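Local coordinates for RNA pseudouridylate synthase domain-containing protein 1 (PDB 5VBB), which is probably an RNA-binding pseudouridine synthase of the RluA family, converting uridine to pseudouridine in RNA, at residues 12-18 and 219-224; 40-45 and 59-63; 99-103 and 227-231; 186-190 and 203-208. One frame throughout, in Å; residues are numbered along the deposited sequence.

Contact 1: 12-18 and 219-224; sequences VYRSRDF and TECVEV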
# COMPACT_ATOMS: atom_id res chain seq x y z
N VAL A 12 -0.55 11.40 11.03
CA VAL A 12 -1.63 11.92 10.20
C VAL A 12 -2.96 11.91 10.93
O VAL A 12 -3.92 12.42 10.40
CB VAL A 12 -1.71 11.19 8.84
CG1 VAL A 12 -0.44 11.46 8.04
CG2 VAL A 12 -1.93 9.70 8.99
N TYR A 13 -3.01 11.36 12.15
CA TYR A 13 -4.22 11.24 12.93
C TYR A 13 -3.82 10.88 14.34
O TYR A 13 -3.06 9.93 14.54
CB TYR A 13 -5.09 10.13 12.32
CG TYR A 13 -6.40 9.90 13.02
CD1 TYR A 13 -6.45 9.26 14.25
CD2 TYR A 13 -7.61 10.12 12.36
CE1 TYR A 13 -7.65 8.98 14.87
CE2 TYR A 13 -8.82 9.79 12.96
CZ TYR A 13 -8.84 9.29 14.24
OH TYR A 13 -10.04 8.99 14.80
N ARG A 14 -4.36 11.59 15.33
CA ARG A 14 -4.09 11.26 16.72
C ARG A 14 -5.33 11.57 17.51
O ARG A 14 -5.86 12.68 17.43
CB ARG A 14 -2.86 12.03 17.25
CG ARG A 14 -2.58 12.01 18.77
CD ARG A 14 -1.68 10.91 19.25
NE ARG A 14 -1.51 10.91 20.72
CZ ARG A 14 -0.70 11.72 21.41
NH1 ARG A 14 0.02 12.65 20.78
NH2 ARG A 14 -0.63 11.63 22.73
N SER A 15 -5.82 10.57 18.23
CA SER A 15 -6.92 10.66 19.15
C SER A 15 -6.45 10.13 20.51
O SER A 15 -5.28 9.80 20.68
CB SER A 15 -8.12 9.86 18.65
OG SER A 15 -7.92 8.46 18.81
N ARG A 16 -7.37 10.02 21.47
CA ARG A 16 -7.08 9.45 22.78
C ARG A 16 -6.72 7.96 22.66
O ARG A 16 -5.87 7.48 23.39
CB ARG A 16 -8.32 9.58 23.69
CG ARG A 16 -8.68 11.03 24.04
CD ARG A 16 -10.17 11.22 24.41
NE ARG A 16 -10.54 10.53 25.65
CZ ARG A 16 -10.17 10.92 26.87
NH1 ARG A 16 -9.42 12.01 27.04
NH2 ARG A 16 -10.54 10.22 27.94
N ASP A 17 -7.36 7.26 21.72
CA ASP A 17 -7.27 5.82 21.55
C ASP A 17 -6.43 5.33 20.39
O ASP A 17 -6.00 4.18 20.43
CB ASP A 17 -8.69 5.27 21.33
CG ASP A 17 -9.55 5.26 22.58
OD1 ASP A 17 -9.01 4.96 23.66
OD2 ASP A 17 -10.76 5.51 22.46
N PHE A 18 -6.27 6.13 19.33
CA PHE A 18 -5.54 5.70 18.16
C PHE A 18 -4.57 6.72 17.68
O PHE A 18 -4.78 7.92 17.82
CB PHE A 18 -6.51 5.37 17.01
CG PHE A 18 -7.39 4.20 17.31
CD1 PHE A 18 -6.90 2.91 17.22
CD2 PHE A 18 -8.70 4.38 17.73
CE1 PHE A 18 -7.74 1.82 17.43
CE2 PHE A 18 -9.52 3.30 18.00
CZ PHE A 18 -9.04 2.02 17.83
N THR A 219 -16.24 2.67 18.94
CA THR A 219 -16.13 4.01 19.52
C THR A 219 -15.66 5.11 18.58
O THR A 219 -15.85 6.29 18.89
CB THR A 219 -15.12 3.96 20.69
OG1 THR A 219 -13.88 3.46 20.19
CG2 THR A 219 -15.59 3.09 21.83
N GLU A 220 -14.96 4.77 17.49
CA GLU A 220 -14.33 5.78 16.66
C GLU A 220 -14.12 5.29 15.24
O GLU A 220 -13.68 4.17 15.07
CB GLU A 220 -12.97 6.02 17.32
CG GLU A 220 -12.16 7.18 16.79
CD GLU A 220 -10.94 7.42 17.66
OE1 GLU A 220 -11.00 7.14 18.87
OE2 GLU A 220 -9.90 7.84 17.11
N CYS A 221 -14.42 6.11 14.24
CA CYS A 221 -14.15 5.73 12.85
C CYS A 221 -12.84 6.36 12.50
O CYS A 221 -12.78 7.57 12.23
CB CYS A 221 -15.26 6.17 11.90
SG CYS A 221 -14.97 5.72 10.17
N VAL A 222 -11.76 5.56 12.57
CA VAL A 222 -10.41 6.02 12.28
C VAL A 222 -10.34 6.09 10.78
O VAL A 222 -10.34 5.04 10.15
CB VAL A 222 -9.34 5.07 12.84
CG1 VAL A 222 -7.92 5.53 12.46
CG2 VAL A 222 -9.49 4.88 14.33
N GLU A 223 -10.33 7.31 10.20
CA GLU A 223 -10.31 7.43 8.75
C GLU A 223 -9.24 8.41 8.32
O GLU A 223 -9.24 9.57 8.76
CB GLU A 223 -11.70 7.86 8.28
CG GLU A 223 -11.79 8.18 6.80
CD GLU A 223 -13.21 8.50 6.36
OE1 GLU A 223 -14.06 8.79 7.22
OE2 GLU A 223 -13.46 8.42 5.14
N VAL A 224 -8.31 7.97 7.49
CA VAL A 224 -7.26 8.88 7.07
C VAL A 224 -7.05 8.74 5.60
O VAL A 224 -7.28 7.69 4.98
CB VAL A 224 -5.91 8.76 7.88
CG1 VAL A 224 -6.16 8.54 9.36
CG2 VAL A 224 -5.00 7.67 7.35
O HOH W 1 -12.42 10.18 14.24
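Two antiparallel sheets of the pseudouridine synthase fold can be joined largely through side chains, and here the end of strand 10-14, with the turn that follows it, lies against the edge strand 221-225 of the larger sheet. A classic beta bulge, with Val12 and Tyr13 set opposite Val20 of strand 18-23, interrupts the first strand here. The polar part centres on one carboxylate oxygen. Glu220 OE2 accepts hydrogen bonds from Tyr13 OH at 2.6 Å and from Ser15 OG at 2.7 Å, so a single acceptor holds the strand residue Tyr13 and the turn residue Ser15. The nearby carboxylate of Asp17, a like charge, is hydrogen-bonded away to Asn79.

The apolar part is built on Val222, whose two methyl groups serve two rings: CG1 lies 4.2 Å from the centroid of the Tyr13 ring and CG2 3.9 Å from that of Phe18, both CH-pi contacts over a ring face. Val224 extends this layer, its CG1 3.5 Å from Tyr13 CB and its CG2 4.0 Å from Val12 CG2.

Ser15 also organises its own segment through an ST turn and ST motif: its OG accepts from Asp17 N at 3.2 Å and from Phe18 N at 2.9 Å.

Contact 2: 40-45 and 59-63; sequences LQKQLR and GFRFC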
# COMPACT_ATOMS: atom_id res chain seq x y z
N LEU A 40 9.73 1.12 13.17
CA LEU A 40 8.63 2.04 13.50
C LEU A 40 8.51 2.16 15.03
O LEU A 40 8.42 3.28 15.54
CB LEU A 40 7.29 1.63 12.85
CG LEU A 40 6.11 2.56 13.13
CD1 LEU A 40 6.41 4.01 12.79
CD2 LEU A 40 4.95 2.13 12.39
N GLN A 41 8.64 1.03 15.76
CA GLN A 41 8.63 1.02 17.23
C GLN A 41 9.62 2.04 17.84
O GLN A 41 9.26 2.78 18.74
CB GLN A 41 8.96 -0.39 17.77
CG GLN A 41 7.82 -1.39 17.61
CD GLN A 41 6.92 -1.42 18.83
OE1 GLN A 41 6.61 -0.40 19.44
NE2 GLN A 41 6.44 -2.61 19.19
N LYS A 42 10.87 2.08 17.34
CA LYS A 42 11.88 3.01 17.85
C LYS A 42 11.49 4.46 17.56
O LYS A 42 11.63 5.30 18.44
CB LYS A 42 13.29 2.70 17.29
CG LYS A 42 13.90 1.43 17.84
CD LYS A 42 15.35 1.26 17.38
CE LYS A 42 16.08 0.17 18.12
NZ LYS A 42 17.55 0.28 17.97
N GLN A 43 10.96 4.74 16.36
CA GLN A 43 10.48 6.10 16.04
C GLN A 43 9.37 6.52 17.02
O GLN A 43 9.39 7.64 17.54
CB GLN A 43 9.94 6.17 14.60
CG GLN A 43 11.01 6.00 13.52
CD GLN A 43 10.46 5.86 12.13
OE1 GLN A 43 9.46 5.16 11.89
NE2 GLN A 43 11.09 6.50 11.16
N LEU A 44 8.44 5.59 17.30
CA LEU A 44 7.35 5.82 18.24
C LEU A 44 7.85 6.05 19.64
O LEU A 44 7.39 6.98 20.30
CB LEU A 44 6.36 4.66 18.21
CG LEU A 44 5.42 4.68 17.00
CD1 LEU A 44 4.81 3.30 16.76
CD2 LEU A 44 4.36 5.75 17.15
N ARG A 45 8.80 5.21 20.09
CA ARG A 45 9.42 5.37 21.40
C ARG A 45 10.12 6.74 21.49
O ARG A 45 10.03 7.41 22.53
CB ARG A 45 10.45 4.26 21.65
CG ARG A 45 9.84 2.90 21.99
CD ARG A 45 10.91 1.80 22.08
NE ARG A 45 12.16 2.28 22.67
CZ ARG A 45 12.37 2.49 23.97
NH1 ARG A 45 11.40 2.28 24.86
NH2 ARG A 45 13.56 2.93 24.40
N GLY A 59 3.12 1.71 25.67
CA GLY A 59 2.77 0.49 24.96
C GLY A 59 2.03 0.78 23.66
O GLY A 59 1.01 1.47 23.67
N PHE A 60 2.57 0.27 22.53
CA PHE A 60 2.04 0.47 21.17
C PHE A 60 1.55 -0.86 20.58
O PHE A 60 2.36 -1.77 20.36
CB PHE A 60 3.15 1.05 20.26
CG PHE A 60 3.85 2.27 20.81
CD1 PHE A 60 3.21 3.50 20.82
CD2 PHE A 60 5.12 2.18 21.35
CE1 PHE A 60 3.84 4.63 21.38
CE2 PHE A 60 5.75 3.31 21.90
CZ PHE A 60 5.11 4.52 21.89
N ARG A 61 0.24 -0.98 20.28
CA ARG A 61 -0.33 -2.19 19.70
C ARG A 61 -0.65 -1.90 18.23
O ARG A 61 -1.52 -1.08 17.96
CB ARG A 61 -1.61 -2.58 20.46
CG ARG A 61 -1.40 -2.80 21.97
CD ARG A 61 -2.68 -2.61 22.78
NE ARG A 61 -2.43 -2.19 24.16
CZ ARG A 61 -2.08 -3.00 25.16
NH1 ARG A 61 -1.92 -4.31 24.95
NH2 ARG A 61 -1.88 -2.51 26.38
N PHE A 62 0.07 -2.55 17.29
CA PHE A 62 -0.15 -2.39 15.87
C PHE A 62 -1.40 -3.13 15.51
O PHE A 62 -1.51 -4.31 15.80
CB PHE A 62 1.03 -2.93 15.05
CG PHE A 62 2.27 -2.10 15.25
CD1 PHE A 62 2.33 -0.79 14.80
CD2 PHE A 62 3.35 -2.59 15.96
CE1 PHE A 62 3.44 0.01 15.04
CE2 PHE A 62 4.45 -1.79 16.22
CZ PHE A 62 4.50 -0.50 15.75
N CYS A 63 -2.34 -2.43 14.87
CA CYS A 63 -3.63 -2.99 14.50
C CYS A 63 -3.52 -3.80 13.22
O CYS A 63 -4.44 -4.53 12.88
CB CYS A 63 -4.67 -1.88 14.38
SG CYS A 63 -4.93 -0.94 15.90
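This is a helix-on-sheet contact of purely van der Waals character, in which the short helix 40-47 packs on strand 61-62, an outermost strand of the four-stranded antiparallel sheet. Alternation along the extended chain supplies the pattern: Phe60 and Phe62 point toward the helix, while Arg61 between them points away. On the helix, Leu40 and Leu44, one turn apart, meet these rings. Leu44 CB sits over a face of Phe60, 3.9 Å from the ring centroid and almost on its normal, a CH-pi contact. Phe62 lies against both leucines, with CE1 3.7 Å from Leu40 CD2 and CZ 3.9 Å from Leu44 CD1. Gln41 leans across from the margin, its OE1 3.5 Å from Phe60 CD2 and its CD 3.6 Å from Phe62 CE2 at the ring edge.

Beneath this layer, Val76 of strand 73-77 supports both phenylalanines, and Leu40 and Leu44 reach Val21 and Leu19 of strand 18-23. Arg61 instead touches Ala83 of helix 80-91, so the sheet lies between the two helices.

Contact 3: 99-103 and 227-231; sequences YLALL and PDPFL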
# COMPACT_ATOMS: atom_id res chain seq x y z
N TYR A 99 -4.50 2.31 -1.93
CA TYR A 99 -3.09 2.61 -2.09
C TYR A 99 -2.89 3.36 -3.36
O TYR A 99 -3.69 3.23 -4.28
CB TYR A 99 -2.28 1.30 -2.23
CG TYR A 99 -2.33 0.38 -1.04
CD1 TYR A 99 -3.51 -0.26 -0.68
CD2 TYR A 99 -1.19 0.15 -0.27
CE1 TYR A 99 -3.58 -1.06 0.45
CE2 TYR A 99 -1.24 -0.70 0.84
CZ TYR A 99 -2.44 -1.29 1.20
OH TYR A 99 -2.53 -2.18 2.22
N LEU A 100 -1.77 4.06 -3.44
CA LEU A 100 -1.31 4.69 -4.66
C LEU A 100 -0.07 3.95 -5.08
O LEU A 100 0.68 3.47 -4.22
CB LEU A 100 -0.92 6.16 -4.42
CG LEU A 100 -2.05 7.08 -4.03
CD1 LEU A 100 -1.53 8.41 -3.61
CD2 LEU A 100 -3.06 7.25 -5.17
N ALA A 101 0.21 3.94 -6.40
CA ALA A 101 1.41 3.32 -6.92
C ALA A 101 1.79 3.87 -8.24
O ALA A 101 0.93 4.37 -8.96
CB ALA A 101 1.21 1.81 -7.06
N LEU A 102 3.10 3.75 -8.58
CA LEU A 102 3.61 4.04 -9.89
C LEU A 102 3.99 2.68 -10.43
O LEU A 102 4.79 2.00 -9.82
CB LEU A 102 4.81 4.95 -9.89
CG LEU A 102 4.57 6.38 -9.41
CD1 LEU A 102 5.87 7.14 -9.33
CD2 LEU A 102 3.61 7.09 -10.28
N LEU A 103 3.35 2.25 -11.52
CA LEU A 103 3.54 0.94 -12.11
C LEU A 103 4.23 1.05 -13.46
O LEU A 103 3.97 2.01 -14.19
CB LEU A 103 2.16 0.31 -12.35
CG LEU A 103 1.25 0.09 -11.16
CD1 LEU A 103 0.06 -0.74 -11.59
CD2 LEU A 103 2.00 -0.61 -10.03
N PRO A 227 -1.13 12.44 2.67
CA PRO A 227 -0.65 13.16 1.49
C PRO A 227 -0.14 12.19 0.41
O PRO A 227 0.33 11.09 0.71
CB PRO A 227 0.53 13.99 2.02
CG PRO A 227 0.30 14.10 3.47
CD PRO A 227 -0.32 12.79 3.86
N ASP A 228 -0.27 12.61 -0.83
CA ASP A 228 0.16 11.83 -2.00
C ASP A 228 1.67 12.07 -2.22
O ASP A 228 2.05 13.21 -2.51
CB ASP A 228 -0.63 12.31 -3.21
CG ASP A 228 -0.22 11.73 -4.55
OD1 ASP A 228 0.67 10.84 -4.57
OD2 ASP A 228 -0.82 12.12 -5.55
N PRO A 229 2.55 11.05 -2.13
CA PRO A 229 3.98 11.29 -2.32
C PRO A 229 4.47 11.25 -3.76
O PRO A 229 5.61 11.60 -4.02
CB PRO A 229 4.61 10.12 -1.55
CG PRO A 229 3.65 8.99 -1.83
CD PRO A 229 2.29 9.63 -1.80
N PHE A 230 3.64 10.79 -4.69
CA PHE A 230 4.03 10.58 -6.08
C PHE A 230 3.61 11.76 -6.90
O PHE A 230 2.76 11.66 -7.77
CB PHE A 230 3.45 9.26 -6.59
CG PHE A 230 3.81 8.07 -5.71
CD1 PHE A 230 5.11 7.90 -5.21
CD2 PHE A 230 2.86 7.11 -5.38
CE1 PHE A 230 5.43 6.82 -4.38
CE2 PHE A 230 3.19 6.01 -4.57
CZ PHE A 230 4.48 5.83 -4.14
N LEU A 231 4.25 12.90 -6.62
CA LEU A 231 3.99 14.17 -7.29
C LEU A 231 5.27 14.72 -7.89
O LEU A 231 6.31 14.65 -7.24
CB LEU A 231 3.49 15.19 -6.27
CG LEU A 231 2.13 14.91 -5.62
CD1 LEU A 231 1.87 15.90 -4.49
CD2 LEU A 231 1.01 14.97 -6.64
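The 227-231 loop packs its one aromatic side chain, Phe230, on strand 96-104 of the larger antiparallel sheet of the pseudouridine synthase fold, a worked case of a loop anchored on a sheet by a single ring. Phe230 CE2 lies 3.6 Å from Leu100 O, which meets the ring at its edge, and the same CE2 is 4.0 Å from Ala101 CA. Two leucines whose CA-to-CB bonds point toward the loop pack against the ring: Leu100 CB is 4.0 Å from Phe230 CD2, and Leu102 CG is 4.1 Å from Phe230 CG. Ala101, between them, points away, as strand alternation requires. His209 and Met207 also touch the ring, and this interior contact is held by packing rather than by direct hydrogen bonds between strand and loop.

An internal hydrogen bond shapes the loop, and Lys163 fastens it from outside. Asp228 and Phe230 form an Asx turn, which bends the chain through Pro229. The other carboxylate oxygen, Asp228 OD2, forms a salt bridge with Lys163 of the adjacent strand 159-168, and Lys163 also donates to the carbonyl of Phe230, so one lysine grips the loop at two points. Leu100 covers the aspartate with a methyl group: its CD1 is 3.4 Å from Asp228 OD1, the oxygen that accepts the Asx-turn hydrogen bond from Phe230 N at 3.0 Å.

Contact 4: 186-190 and 203-208; sequences PVVGD and PFRMML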
# COMPACT_ATOMS: atom_id res chain seq x y z
N PRO A 186 4.42 -4.19 -13.12
CA PRO A 186 4.93 -4.24 -11.74
C PRO A 186 5.13 -2.87 -11.12
O PRO A 186 5.34 -1.88 -11.81
CB PRO A 186 6.27 -4.99 -11.88
CG PRO A 186 6.61 -4.93 -13.31
CD PRO A 186 5.35 -4.84 -14.07
N VAL A 187 5.17 -2.84 -9.78
CA VAL A 187 5.42 -1.60 -9.08
C VAL A 187 6.86 -1.19 -9.35
O VAL A 187 7.78 -1.99 -9.28
CB VAL A 187 5.15 -1.74 -7.56
CG1 VAL A 187 5.55 -0.48 -6.82
CG2 VAL A 187 3.71 -2.12 -7.29
N VAL A 188 7.04 0.10 -9.65
CA VAL A 188 8.36 0.68 -9.88
C VAL A 188 9.18 0.56 -8.61
O VAL A 188 8.70 0.92 -7.54
CB VAL A 188 8.25 2.15 -10.36
CG1 VAL A 188 9.61 2.82 -10.39
CG2 VAL A 188 7.57 2.23 -11.74
N GLY A 189 10.40 0.07 -8.75
CA GLY A 189 11.32 -0.12 -7.63
C GLY A 189 11.01 -1.35 -6.78
O GLY A 189 11.57 -1.50 -5.68
N ASP A 190 10.20 -2.26 -7.29
CA ASP A 190 9.88 -3.49 -6.58
C ASP A 190 10.99 -4.51 -6.79
O ASP A 190 11.07 -5.15 -7.84
CB ASP A 190 8.53 -4.06 -7.00
CG ASP A 190 8.01 -5.15 -6.09
OD1 ASP A 190 8.82 -5.86 -5.49
OD2 ASP A 190 6.78 -5.38 -6.08
N PRO A 203 15.41 2.89 -8.98
CA PRO A 203 14.63 3.91 -8.25
C PRO A 203 15.02 3.99 -6.77
O PRO A 203 15.54 3.04 -6.19
CB PRO A 203 13.17 3.46 -8.46
CG PRO A 203 13.20 2.54 -9.59
CD PRO A 203 14.51 1.82 -9.45
N PHE A 204 14.82 5.17 -6.18
CA PHE A 204 15.24 5.40 -4.80
C PHE A 204 14.38 4.65 -3.81
O PHE A 204 14.79 4.51 -2.66
CB PHE A 204 15.23 6.90 -4.46
CG PHE A 204 13.91 7.50 -4.03
CD1 PHE A 204 13.01 8.00 -4.97
CD2 PHE A 204 13.63 7.70 -2.69
CE1 PHE A 204 11.90 8.73 -4.57
CE2 PHE A 204 12.47 8.36 -2.29
CZ PHE A 204 11.61 8.87 -3.23
N ARG A 205 13.19 4.18 -4.24
CA ARG A 205 12.27 3.46 -3.36
C ARG A 205 11.31 2.64 -4.17
O ARG A 205 11.28 2.76 -5.38
CB ARG A 205 11.46 4.47 -2.57
CG ARG A 205 10.55 5.37 -3.39
CD ARG A 205 9.51 6.05 -2.50
NE ARG A 205 8.54 5.06 -2.06
CZ ARG A 205 7.50 5.30 -1.28
NH1 ARG A 205 7.27 6.52 -0.83
NH2 ARG A 205 6.68 4.31 -0.94
N MET A 206 10.51 1.84 -3.51
CA MET A 206 9.45 1.12 -4.17
C MET A 206 8.24 2.04 -4.16
O MET A 206 7.89 2.56 -3.11
CB MET A 206 9.12 -0.18 -3.46
CG MET A 206 8.13 -0.98 -4.23
SD MET A 206 7.81 -2.61 -3.51
CE MET A 206 6.78 -2.13 -2.12
N MET A 207 7.61 2.25 -5.32
CA MET A 207 6.50 3.21 -5.45
C MET A 207 5.11 2.60 -5.11
O MET A 207 4.23 2.54 -5.96
CB MET A 207 6.48 3.80 -6.87
CG MET A 207 7.83 4.35 -7.32
SD MET A 207 8.49 5.65 -6.24
CE MET A 207 10.14 5.85 -6.95
N LEU A 208 4.91 2.24 -3.85
CA LEU A 208 3.64 1.75 -3.33
C LEU A 208 3.46 2.46 -2.01
O LEU A 208 4.40 2.53 -1.25
CB LEU A 208 3.66 0.21 -3.16
CG LEU A 208 2.36 -0.43 -2.66
CD1 LEU A 208 1.21 -0.20 -3.66
CD2 LEU A 208 2.52 -1.93 -2.51
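A glycine pressed directly against a neighbouring backbone is the striking feature here: the CA atoms of Gly189 and Met206 are only 4.1 Å apart. A beta carbon on Gly189 would collide with Arg205 O, and the residue also has positive phi, within a type II turn from Val187 to Asp190. The turn is closed by a hydrogen bond from Asp190 N to Val187 O at 3.1 Å.

One nearly straight hydrogen bond joins the segments, from Met207 N to Val188 O at 2.8 Å, and Met206 CA makes a CA-H...O contact with the same carbonyl at 3.5 Å. The chain then makes an inverse gamma turn about Met207, with a weak Leu208 N to Met206 O hydrogen bond of 3.1 Å, just as strand 208-216 begins. Apolar side chains close the gaps: Val187 CG1 lies 3.7 Å from Met206 CG, and Val188 CG1 3.7 Å from Pro203 CG.

Asp190 CG is 3.6 Å from Met206 SD, while its carboxylate pairs with Arg177 and accepts from the backbone of Thr192 and Tyr193. The Met206 side chain is about 5 Å from that of Asp67, the active-site aspartate by similarity, so this connection between helix 175-182 and strand 208-216 probably lines, through Met206, part of a pseudouridine synthase active site.

In the fold
Along the chain, contact 1 opens first and spans contacts 2 and 4; contact 2 closes before contact 3 opens, and contact 4 falls between the two segments of contact 3. Contacts 1 and 3 cross, their segments alternating along the chain. Contacts 1 and 2 share the four-stranded sheet, lie with centres about 15 Å apart and touch through Phe18 and Cys63. Contacts 3 and 4 are closer, about 10 Å between centres, linked by probable backbone hydrogen bonds of Leu102 with Val188 and Met207. Contacts 1 and 3, with centres about 23 Å apart, both reach the larger sheet. Contact 1 joins the two sheets, contact 3 brings a late loop back onto the larger one, and contacts 2 and 4 are local.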